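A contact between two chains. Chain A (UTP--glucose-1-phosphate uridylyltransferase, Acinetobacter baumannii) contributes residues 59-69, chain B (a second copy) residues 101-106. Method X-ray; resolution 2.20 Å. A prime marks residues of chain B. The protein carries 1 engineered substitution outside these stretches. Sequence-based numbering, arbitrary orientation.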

ATOM      1  N   LYS A  59       4.138  -2.285   6.868  1.00 41.89           N
ATOM      2  CA  LYS A  59       5.577  -1.898   6.792  1.00 43.55           C
ATOM      3  C   LYS A  59       6.202  -2.179   5.402  1.00 42.65           C
ATOM      4  O   LYS A  59       7.454  -2.463   5.366  1.00 41.70           O
ATOM      5  N   ALA A  60       5.415  -2.119   4.305  1.00 38.28           N
ATOM      6  CA  ALA A  60       5.884  -2.322   2.915  1.00 37.99           C
ATOM      7  C   ALA A  60       7.010  -1.330   2.599  1.00 38.70           C
ATOM      8  O   ALA A  60       7.940  -1.714   1.924  1.00 36.24           O
ATOM      9  N   SER A  61       6.951  -0.099   3.091  1.00 38.47           N
ATOM     10  CA  SER A  61       7.940   0.930   2.701  1.00 41.82           C
ATOM     11  C   SER A  61       9.347   0.506   3.159  1.00 45.13           C
ATOM     12  O   SER A  61      10.334   0.994   2.588  1.00 48.35           O
ATOM     13  N   ILE A  62       9.464  -0.359   4.162  1.00 44.87           N
ATOM     14  CA  ILE A  62      10.798  -0.881   4.581  1.00 42.96           C
ATOM     15  C   ILE A  62      11.338  -1.802   3.475  1.00 37.69           C
ATOM     16  O   ILE A  62      12.504  -1.694   3.135  1.00 37.59           O
ATOM     17  N   GLU A  63      10.555  -2.778   3.030  1.00 36.02           N
ATOM     18  CA  GLU A  63      10.931  -3.703   1.939  1.00 36.06           C
ATOM     19  C   GLU A  63      11.208  -2.891   0.673  1.00 40.44           C
ATOM     20  O   GLU A  63      12.149  -3.247  -0.084  1.00 42.19           O
ATOM     21  N   ASN A  64      10.439  -1.821   0.451  1.00 37.61           N
ATOM     22  CA  ASN A  64      10.511  -1.033  -0.804  1.00 36.78           C
ATOM     23  C   ASN A  64      11.834  -0.240  -0.809  1.00 36.67           C
ATOM     24  O   ASN A  64      12.437  -0.120  -1.889  1.00 38.28           O
ATOM     25  N   TYR A  65      12.318   0.155   0.358  1.00 33.61           N
ATOM     26  CA  TYR A  65      13.589   0.889   0.516  1.00 37.82           C
ATOM     27  C   TYR A  65      14.752   0.040  -0.032  1.00 40.76           C
ATOM     28  O   TYR A  65      15.722   0.657  -0.543  1.00 39.14           O
ATOM     29  N   PHE A  66      14.699  -1.299   0.051  1.00 41.10           N
ATOM     30  CA  PHE A  66      15.866  -2.160  -0.307  1.00 39.42           C
ATOM     31  C   PHE A  66      15.635  -2.825  -1.662  1.00 40.72           C
ATOM     32  O   PHE A  66      16.467  -3.656  -2.022  1.00 58.30           O
ATOM     33  N   ASP A  67      14.527  -2.487  -2.331  1.00 37.07           N
ATOM     34  CA  ASP A  67      14.109  -2.928  -3.684  1.00 33.83           C
ATOM     35  C   ASP A  67      14.339  -1.785  -4.698  1.00 39.39           C
ATOM     36  O   ASP A  67      14.631  -0.648  -4.302  1.00 35.95           O
ATOM     37  N   ARG A  68      14.233  -2.082  -5.983  1.00 42.09           N
ATOM     38  CA  ARG A  68      14.297  -1.057  -7.050  1.00 48.55           C
ATOM     39  C   ARG A  68      12.902  -0.468  -7.268  1.00 49.54           C
ATOM     40  O   ARG A  68      11.887  -1.120  -6.999  1.00 50.56           O
ATOM     41  N   ASN A  69      12.885   0.769  -7.714  1.00 47.48           N
ATOM     42  CA  ASN A  69      11.658   1.543  -7.972  1.00 46.80           C
ATOM     43  C   ASN A  69      11.704   2.039  -9.435  1.00 40.27           C
ATOM     44  O   ASN A  69      12.497   2.932  -9.755  1.00 35.81           O
TER
ATOM     45  N   VAL B 101      10.804 -12.594  -0.914  1.00 41.61           N
ATOM     46  CA  VAL B 101      12.020 -11.948  -1.469  1.00 43.80           C
ATOM     47  C   VAL B 101      11.573 -11.257  -2.747  1.00 37.00           C
ATOM     48  O   VAL B 101      10.576 -11.690  -3.371  1.00 36.39           O
ATOM     49  N   ARG B 102      12.232 -10.149  -3.050  1.00 39.59           N
ATOM     50  CA  ARG B 102      11.901  -9.276  -4.208  1.00 41.62           C
ATOM     51  C   ARG B 102      12.715  -9.684  -5.426  1.00 38.03           C
ATOM     52  O   ARG B 102      13.943  -9.774  -5.306  1.00 36.70           O
ATOM     53  N   GLN B 103      12.052  -9.886  -6.566  1.00 44.28           N
ATOM     54  CA  GLN B 103      12.710  -9.831  -7.903  1.00 45.38           C
ATOM     55  C   GLN B 103      12.948  -8.365  -8.246  1.00 44.80           C
ATOM     56  O   GLN B 103      11.984  -7.678  -8.527  1.00 36.02           O
ATOM     57  N   PRO B 104      14.182  -7.818  -8.135  1.00 42.38           N
ATOM     58  CA  PRO B 104      14.395  -6.378  -8.260  1.00 43.18           C
ATOM     59  C   PRO B 104      14.003  -5.784  -9.623  1.00 53.12           C
ATOM     60  O   PRO B 104      13.554  -4.646  -9.645  1.00 52.06           O
ATOM     61  N   GLN B 105      14.223  -6.541 -10.714  1.00 57.20           N
ATOM     62  CA  GLN B 105      13.731  -6.227 -12.086  1.00 54.84           C
ATOM     63  C   GLN B 105      13.114  -7.468 -12.699  1.00 50.42           C
ATOM     64  O   GLN B 105      13.509  -8.595 -12.386  1.00 54.70           O
ATOM     65  N   PRO B 106      12.163  -7.265 -13.626  1.00 50.63           N
ATOM     66  CA  PRO B 106      11.463  -8.370 -14.282  1.00 46.25           C
ATOM     67  C   PRO B 106      12.257  -9.036 -15.407  1.00 49.34           C
ATOM     68  O   PRO B 106      11.928  -8.853 -16.540  1.00 61.93           O
TER

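One long side chain organises this contact. Arg102′, at the end of a strand, points its CA-to-CB bond toward chain A and carries its guanidinium to the helix at Glu63 and Asn64 and to Asp67 in the loop beyond. Chi1 and chi2 are both m, chi3 is t and chi4 lies at 74°, a path that sets the charged group beside Asn64 and Asp67 with both acceptors near its plane. Arg102′ NH1 donates to Asp67 OD2 at 2.8 Å, a nearly straight hydrogen bond that is also a salt bridge. Asn64 OD1 takes two more: Arg102′ NH1 and NH2 each lie 2.7 Å from it, so the single oxygen sits in the fork between the two nitrogens. The CA-to-CB bond of Asn64 points away; chi1 m with chi2 at -23° brings the amide oxygen back.

Glu63 works differently. Glu63 CB covers one face of the guanidinium, 3.4 Å from Arg102′ NH2, while Glu63 OE2 stays 4.4 Å from Arg102′ NH2, well out of the plane, adding charge without a direct hydrogen bond. A water closes the gap, donating to Glu63 OE2 (3.0 Å) and accepting from Arg102′ NE (3.3 Å).

Asp67, chi1 t and chi2 -7°, uses both oxygens. While OD2 holds the arginine, Asp67 OD1 accepts from Arg68 N at 2.7 Å, which helps fix the carboxylate, and lies 3.4 Å from Pro104′ CA. The lesson is a buried acid that holds its partner with one oxygen and the next residue's backbone NH with the other.

Beyond it, Arg68 (m, t, p, chi4 57°) lays its aliphatic part by the proline: Arg68 CD is 4.0 Å from Pro104′ CB, and Arg68 CB is 3.6 Å from Pro104′ O. Farther out, the guanidinium meets the Gln105′ side chain with its edge.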

ATOM      1  CB  LYS A  59       6.393  -2.703   7.815  1.00 50.39           C
ATOM      2  CG  LYS A  59       5.968  -2.622   9.276  1.00 55.27           C
ATOM      3  CD  LYS A  59       6.123  -1.268   9.935  1.00 52.23           C
ATOM      4  CE  LYS A  59       5.881  -1.312  11.424  1.00 46.50           C
ATOM      5  NZ  LYS A  59       7.148  -1.243  12.185  1.00 46.86           N
ATOM      6  CB  ALA A  60       4.766  -2.152   1.944  1.00 37.53           C
ATOM      7  CB  SER A  61       7.543   2.272   3.230  1.00 45.05           C
ATOM      8  OG  SER A  61       7.595   2.297   4.639  1.00 47.41           O
ATOM      9  CB  ILE A  62      10.732  -1.605   5.945  1.00 46.38           C
ATOM     10  CG1 ILE A  62      10.119  -0.741   7.057  1.00 46.98           C
ATOM     11  CG2 ILE A  62      12.125  -2.088   6.326  1.00 47.61           C
ATOM     12  CD1 ILE A  62      10.077  -1.414   8.431  1.00 40.15           C
ATOM     13  CB  GLU A  63       9.835  -4.735   1.715  1.00 36.62           C
ATOM     14  CG  GLU A  63       9.787  -5.747   2.840  1.00 43.12           C
ATOM     15  CD  GLU A  63       8.389  -6.123   3.315  1.00 54.06           C
ATOM     16  OE1 GLU A  63       7.941  -5.578   4.382  1.00 65.64           O
ATOM     17  OE2 GLU A  63       7.765  -6.980   2.649  1.00 56.43           O
ATOM     18  CB  ASN A  64       9.243  -0.210  -1.006  1.00 35.48           C
ATOM     19  CG  ASN A  64       8.055  -1.079  -1.366  1.00 40.83           C
ATOM     20  OD1 ASN A  64       8.228  -2.182  -1.876  1.00 44.21           O
ATOM     21  ND2 ASN A  64       6.849  -0.575  -1.137  1.00 40.22           N
ATOM     22  CB  TYR A  65      13.755   1.368   1.965  1.00 36.32           C
ATOM     23  CG  TYR A  65      14.881   2.365   2.113  1.00 35.12           C
ATOM     24  CD1 TYR A  65      14.722   3.670   1.691  1.00 34.32           C
ATOM     25  CD2 TYR A  65      16.143   1.957   2.547  1.00 35.44           C
ATOM     26  CE1 TYR A  65      15.776   4.572   1.741  1.00 35.40           C
ATOM     27  CE2 TYR A  65      17.207   2.841   2.612  1.00 33.83           C
ATOM     28  CZ  TYR A  65      17.014   4.145   2.201  1.00 34.62           C
ATOM     29  OH  TYR A  65      18.027   5.023   2.283  1.00 38.76           O
ATOM     30  CB  PHE A  66      16.182  -3.158   0.808  1.00 39.16           C
ATOM     31  CG  PHE A  66      16.627  -2.467   2.075  1.00 40.88           C
ATOM     32  CD1 PHE A  66      17.908  -1.956   2.190  1.00 40.96           C
ATOM     33  CD2 PHE A  66      15.743  -2.241   3.111  1.00 39.63           C
ATOM     34  CE1 PHE A  66      18.307  -1.253   3.313  1.00 41.88           C
ATOM     35  CE2 PHE A  66      16.152  -1.589   4.260  1.00 44.45           C
ATOM     36  CZ  PHE A  66      17.429  -1.081   4.356  1.00 46.39           C
ATOM     37  CB  ASP A  67      12.639  -3.347  -3.733  1.00 36.37           C
ATOM     38  CG  ASP A  67      12.337  -4.327  -4.864  1.00 38.12           C
ATOM     39  OD1 ASP A  67      13.248  -4.553  -5.678  1.00 44.84           O
ATOM     40  OD2 ASP A  67      11.183  -4.814  -4.982  1.00 37.88           O
ATOM     41  CB  ARG A  68      14.960  -1.662  -8.290  1.00 52.82           C
ATOM     42  CG  ARG A  68      16.470  -1.652  -8.117  1.00 56.97           C
ATOM     43  CD  ARG A  68      17.239  -2.585  -9.016  1.00 70.14           C
ATOM     44  NE  ARG A  68      17.384  -2.047 -10.355  1.00 77.85           N
ATOM     45  CZ  ARG A  68      17.931  -0.881 -10.637  1.00 61.33           C
ATOM     46  NH1 ARG A  68      18.356  -0.079  -9.678  1.00 71.83           N
ATOM     47  NH2 ARG A  68      17.991  -0.489 -11.886  1.00 54.65           N
ATOM     48  CB  ASN A  69      11.552   2.623  -6.895  1.00 46.49           C
ATOM     49  CG  ASN A  69      10.403   3.568  -7.138  1.00 46.20           C
ATOM     50  OD1 ASN A  69      10.110   4.394  -6.282  1.00 51.21           O
ATOM     51  ND2 ASN A  69       9.754   3.451  -8.290  1.00 44.22           N
TER
ATOM     52  CB  VAL B 101      13.151 -12.977  -1.685  1.00 48.91           C
ATOM     53  CG1 VAL B 101      12.809 -13.958  -2.804  1.00 42.82           C
ATOM     54  CG2 VAL B 101      14.486 -12.286  -1.927  1.00 43.90           C
ATOM     55  CB  ARG B 102      12.183  -7.805  -3.866  1.00 33.32           C
ATOM     56  CG  ARG B 102      11.213  -7.268  -2.832  1.00 33.58           C
ATOM     57  CD  ARG B 102       9.753  -7.247  -3.279  1.00 34.97           C
ATOM     58  NE  ARG B 102       8.864  -6.588  -2.317  1.00 35.85           N
ATOM     59  CZ  ARG B 102       8.781  -5.272  -2.091  1.00 40.77           C
ATOM     60  NH1 ARG B 102       9.541  -4.404  -2.731  1.00 40.46           N
ATOM     61  NH2 ARG B 102       7.957  -4.816  -1.172  1.00 41.06           N
ATOM     62  CB  GLN B 103      11.832 -10.415  -8.999  1.00 49.29           C
ATOM     63  CG  GLN B 103      12.514 -10.378 -10.353  1.00 46.42           C
ATOM     64  CD  GLN B 103      11.907 -11.396 -11.271  1.00 46.38           C
ATOM     65  OE1 GLN B 103      10.706 -11.662 -11.197  1.00 52.39           O
ATOM     66  NE2 GLN B 103      12.729 -11.934 -12.160  1.00 44.19           N
ATOM     67  CB  PRO B 104      15.913  -6.203  -8.014  1.00 40.32           C
ATOM     68  CG  PRO B 104      16.521  -7.565  -8.200  1.00 39.32           C
ATOM     69  CD  PRO B 104      15.427  -8.542  -7.826  1.00 42.84           C
ATOM     70  CB  GLN B 105      14.842  -5.732 -13.016  1.00 54.51           C
ATOM     71  CG  GLN B 105      15.509  -4.457 -12.511  1.00 56.73           C
ATOM     72  CD  GLN B 105      16.808  -4.192 -13.227  1.00 58.71           C
ATOM     73  OE1 GLN B 105      17.693  -5.060 -13.327  1.00 52.59           O
ATOM     74  NE2 GLN B 105      16.888  -2.989 -13.772  1.00 50.33           N
ATOM     75  CB  PRO B 106      10.283  -7.629 -14.892  1.00 44.43           C
ATOM     76  CG  PRO B 106      10.904  -6.302 -15.298  1.00 45.18           C
ATOM     77  CD  PRO B 106      11.705  -5.938 -14.078  1.00 47.48           C
TER
HETATM   78  O   HOH W   1       7.547  -8.421   0.023  1.00 52.28           O